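Local coordinates for pseudoaglycone deacetylase Dbv21 (Actinoplanes teichomyceticus, PDB 3DFI), which probably removes the acetyl group from a sugar of the A40926 pseudoaglycone as a zinc-dependent deacetylase of the PIG-L family, at residues E214-T217 with R218-A222; P50-P54 with A55-F59. All blocks are in the same frame, centred on the assembly; numbering follows the deposited sequence.

Contact 1. Residues E214-T217 with R218-A222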
# COMPACT_ATOMS: atom_id res chain seq x y z
N GLU A 214 4.74 17.01 11.41
CA GLU A 214 4.27 15.93 12.26
C GLU A 214 3.73 14.73 11.46
O GLU A 214 3.91 13.58 11.89
CB GLU A 214 3.27 16.42 13.33
CG GLU A 214 1.82 16.03 13.12
CD GLU A 214 1.06 15.83 14.43
OE1 GLU A 214 0.23 16.70 14.78
OE2 GLU A 214 1.30 14.81 15.10
N ALA A 215 3.11 14.98 10.30
CA ALA A 215 2.62 13.90 9.46
C ALA A 215 3.79 13.04 8.95
O ALA A 215 3.69 11.81 8.93
CB ALA A 215 1.78 14.42 8.30
N ARG A 216 4.89 13.69 8.57
CA ARG A 216 6.10 12.98 8.13
C ARG A 216 6.75 12.21 9.28
O ARG A 216 7.17 11.07 9.11
CB ARG A 216 7.10 13.97 7.51
CG ARG A 216 8.51 13.42 7.26
CD ARG A 216 9.49 14.58 7.24
NE ARG A 216 10.90 14.19 7.38
CZ ARG A 216 11.48 13.74 8.49
NH1 ARG A 216 12.77 13.44 8.47
NH2 ARG A 216 10.79 13.55 9.62
N THR A 217 6.83 12.85 10.44
CA THR A 217 7.32 12.20 11.66
C THR A 217 6.47 10.97 12.00
O THR A 217 7.01 9.88 12.28
CB THR A 217 7.43 13.23 12.83
OG1 THR A 217 8.48 14.16 12.53
CG2 THR A 217 7.77 12.57 14.16
N ARG A 218 5.15 11.12 11.93
CA ARG A 218 4.27 9.98 12.19
C ARG A 218 4.42 8.85 11.16
O ARG A 218 4.38 7.67 11.53
CB ARG A 218 2.82 10.41 12.29
CG ARG A 218 2.54 11.25 13.54
CD ARG A 218 1.12 11.79 13.48
NE ARG A 218 0.17 10.76 13.88
CZ ARG A 218 -1.12 10.77 13.61
NH1 ARG A 218 -1.87 9.78 14.06
NH2 ARG A 218 -1.66 11.75 12.90
N LYS A 219 4.61 9.21 9.88
CA LYS A 219 4.88 8.19 8.85
C LYS A 219 6.14 7.35 9.19
O LYS A 219 6.09 6.12 9.16
CB LYS A 219 5.07 8.85 7.48
CG LYS A 219 5.37 7.85 6.37
CD LYS A 219 5.78 8.53 5.05
CE LYS A 219 5.97 7.46 3.97
NZ LYS A 219 5.95 7.98 2.56
N PHE A 220 7.25 8.03 9.47
CA PHE A 220 8.54 7.36 9.65
C PHE A 220 8.49 6.46 10.91
O PHE A 220 9.00 5.34 10.91
CB PHE A 220 9.69 8.38 9.71
CG PHE A 220 10.10 8.96 8.35
CD1 PHE A 220 11.29 9.69 8.23
CD2 PHE A 220 9.32 8.79 7.22
CE1 PHE A 220 11.68 10.23 7.00
CE2 PHE A 220 9.70 9.35 5.98
CZ PHE A 220 10.86 10.06 5.86
N GLN A 221 7.83 6.94 11.95
CA GLN A 221 7.65 6.16 13.17
C GLN A 221 6.80 4.92 12.93
O GLN A 221 7.14 3.83 13.38
CB GLN A 221 7.08 7.04 14.30
CG GLN A 221 7.07 6.38 15.67
CD GLN A 221 8.46 6.16 16.26
OE1 GLN A 221 9.37 6.99 16.11
NE2 GLN A 221 8.62 5.04 16.97
N ALA A 222 5.70 5.08 12.20
CA ALA A 222 4.87 3.96 11.79
C ALA A 222 5.64 2.91 10.97
O ALA A 222 5.46 1.71 11.20
CB ALA A 222 3.64 4.47 11.00
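R216 and F220, one turn apart on helix 213-223, meet on the better-packed side of the turn, where F220 is buried and its ring lies against the arginine. The R216 guanidinium is turned 42° from the ring plane and presents one face to the ring's CE1 corner, with R216 NH1 3.7 Å from F220 CE1. The aliphatic stem takes part as well, since R216 CG stands over the centre of the ring, 4.3 Å above its plane. This overlap follows from R216 CG lying anti to its backbone N (chi1 168°) and from a chain extended as far as NE. D245 holds NH1 in a salt bridge, and F241 meets the ring of F220. Beneath these side chains the backbone is regular alpha-helix: four consecutive i to i+4 bonds run from E214 O through T217 O, the first with R218 N to E214 O at 2.8 Å and an N-H...O angle of 161°.

The E214 side faces solvent and is looser. The E214 carboxylate lies alongside R218, but the close approach is to carbon, E214 OE2 to R218 CD at 3.4 Å. From E214 OE2 to R218 NE the distance is 4.4 Å, and the oxygen sits well out of the guanidinium plane, so no N-H points at it. Attraction between E214 and R218 is therefore probably diffuse electrostatics, whereas the salt bridges of R216 to D245 and of R218 to E32 on helix 19-33, with the R218 bond to Q85 O on helix 71-86, link the helix to its neighbours.

Contact 2. Residues P50-P54 with A55-F59; sequences PPYSP and AAERF
S53 and A56 meet at the start of helix 54-63. The S53 hydroxyl accepts from the backbone of A56, with A56 N to S53 OG at 3.2 Å and an N-H...O angle of 139°, a bent capping bond. The same N-H also reaches the serine carbonyl, A56 N to S53 O at 2.9 Å, arriving 59° out of the carbonyl plane. E57 N uses that oxygen far more directly: it lies 2.8 Å from S53 O, and its bond runs nearly straight onto the carbonyl. One carbonyl thus accepts from two successive N-H groups. The first torsion of S53 sets OG between its own N and carbonyl carbon, folding the hydroxyl back over the helix start, where it also rests 3.5 Å from A56 CB.

S53 is the N-cap of this helix, which follows the loop leaving strand 37-42. P54 takes the first helical position, where its ring nitrogen has no hydrogen to leave without an acceptor, and the next turn is joined by R58 N to P54 O at 2.9 Å.

Just outside the cap, Y52 meets the turn with its CB, while its ring leads away from it. Y52 CB touches A56 CB at 3.9 Å, and E57 OE1 comes within 3.6 Å of Y52 CB, near the ring plane at its edge. The E57 carboxylate stands almost perpendicular to the ring, at 87°. Further out, the tyrosine is positioned from several directions: P50 CA lies over one ring face, H60 meets it edge-to-face, and Y52 OH is hydrogen-bonded to A48 O and A71 N.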
# COMPACT_ATOMS: atom_id res chain seq x y z
N PRO A 50 2.81 -22.40 10.75
CA PRO A 50 3.85 -23.39 10.50
C PRO A 50 3.23 -24.80 10.53
O PRO A 50 2.23 -24.99 11.23
CB PRO A 50 4.80 -23.22 11.70
CG PRO A 50 4.47 -21.92 12.30
CD PRO A 50 3.00 -21.74 12.05
N PRO A 51 3.85 -25.78 9.84
CA PRO A 51 5.15 -25.71 9.16
C PRO A 51 5.07 -25.16 7.74
O PRO A 51 4.03 -25.26 7.09
CB PRO A 51 5.62 -27.17 9.15
CG PRO A 51 4.39 -28.02 9.38
CD PRO A 51 3.22 -27.10 9.68
N TYR A 52 6.18 -24.60 7.26
CA TYR A 52 6.24 -23.96 5.95
C TYR A 52 7.10 -24.73 4.95
O TYR A 52 7.82 -25.65 5.31
CB TYR A 52 6.78 -22.53 6.07
CG TYR A 52 5.96 -21.63 6.95
CD1 TYR A 52 4.73 -21.14 6.52
CD2 TYR A 52 6.43 -21.24 8.21
CE1 TYR A 52 3.96 -20.31 7.32
CE2 TYR A 52 5.67 -20.40 9.02
CZ TYR A 52 4.44 -19.94 8.56
OH TYR A 52 3.68 -19.12 9.35
N SER A 53 7.02 -24.32 3.68
CA SER A 53 7.90 -24.82 2.63
C SER A 53 9.29 -24.20 2.77
O SER A 53 9.42 -23.07 3.26
CB SER A 53 7.32 -24.50 1.25
OG SER A 53 7.45 -23.12 0.94
N PRO A 54 10.35 -24.92 2.33
CA PRO A 54 11.69 -24.33 2.31
C PRO A 54 11.73 -22.95 1.62
O PRO A 54 12.43 -22.05 2.09
CB PRO A 54 12.51 -25.35 1.52
CG PRO A 54 11.81 -26.64 1.73
CD PRO A 54 10.35 -26.31 1.84
N ALA A 55 10.99 -22.80 0.53
CA ALA A 55 10.93 -21.53 -0.20
C ALA A 55 10.36 -20.39 0.65
O ALA A 55 10.71 -19.22 0.45
CB ALA A 55 10.12 -21.69 -1.48
N ALA A 56 9.48 -20.74 1.59
CA ALA A 56 8.89 -19.78 2.54
C ALA A 56 9.81 -19.59 3.74
O ALA A 56 9.91 -18.50 4.29
CB ALA A 56 7.52 -20.25 3.00
N GLU A 57 10.47 -20.68 4.13
CA GLU A 57 11.44 -20.69 5.21
C GLU A 57 12.60 -19.73 4.90
O GLU A 57 13.21 -19.16 5.81
CB GLU A 57 12.01 -22.09 5.40
CG GLU A 57 12.31 -22.47 6.83
CD GLU A 57 11.24 -23.37 7.43
OE1 GLU A 57 10.05 -22.99 7.39
OE2 GLU A 57 11.60 -24.46 7.94
N ARG A 58 12.89 -19.57 3.61
CA ARG A 58 14.01 -18.76 3.14
C ARG A 58 13.67 -17.29 3.28
O ARG A 58 14.50 -16.49 3.72
CB ARG A 58 14.32 -19.11 1.67
CG ARG A 58 15.78 -18.93 1.24
CD ARG A 58 15.94 -17.70 0.33
NE ARG A 58 17.25 -17.65 -0.32
CZ ARG A 58 17.59 -16.81 -1.30
NH1 ARG A 58 16.71 -15.93 -1.77
NH2 ARG A 58 18.81 -16.86 -1.82
N PHE A 59 12.44 -16.95 2.92
CA PHE A 59 11.92 -15.58 3.07
C PHE A 59 11.77 -15.20 4.53
O PHE A 59 12.01 -14.05 4.91
CB PHE A 59 10.58 -15.44 2.36
CG PHE A 59 10.67 -14.85 0.99
CD1 PHE A 59 10.56 -13.47 0.80
CD2 PHE A 59 10.87 -15.67 -0.13
CE1 PHE A 59 10.64 -12.91 -0.48
CE2 PHE A 59 10.95 -15.12 -1.41
CZ PHE A 59 10.84 -13.74 -1.59

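Overall arrangement
Contact 2 precedes contact 1 in the chain, and the two are spatially independent: their centres are 33 Å apart and nearest atoms about 18 Å. Contact 2 is a surface helix start, centred about 24 Å from the centre of the chain, away from the zinc site formed by H16, D19 and H161. Contact 1 is nearer the middle, at about 16 Å, and closer to the metal. The side chain of K219 is about 14 Å from the zinc ion and about 11 Å from that of D19. Its NZ is salt-bridged to E259 and hydrogen-bonded to L22 O on helix 19-33, which begins with D19, so contact 1 relates to the metal site only indirectly, if at all.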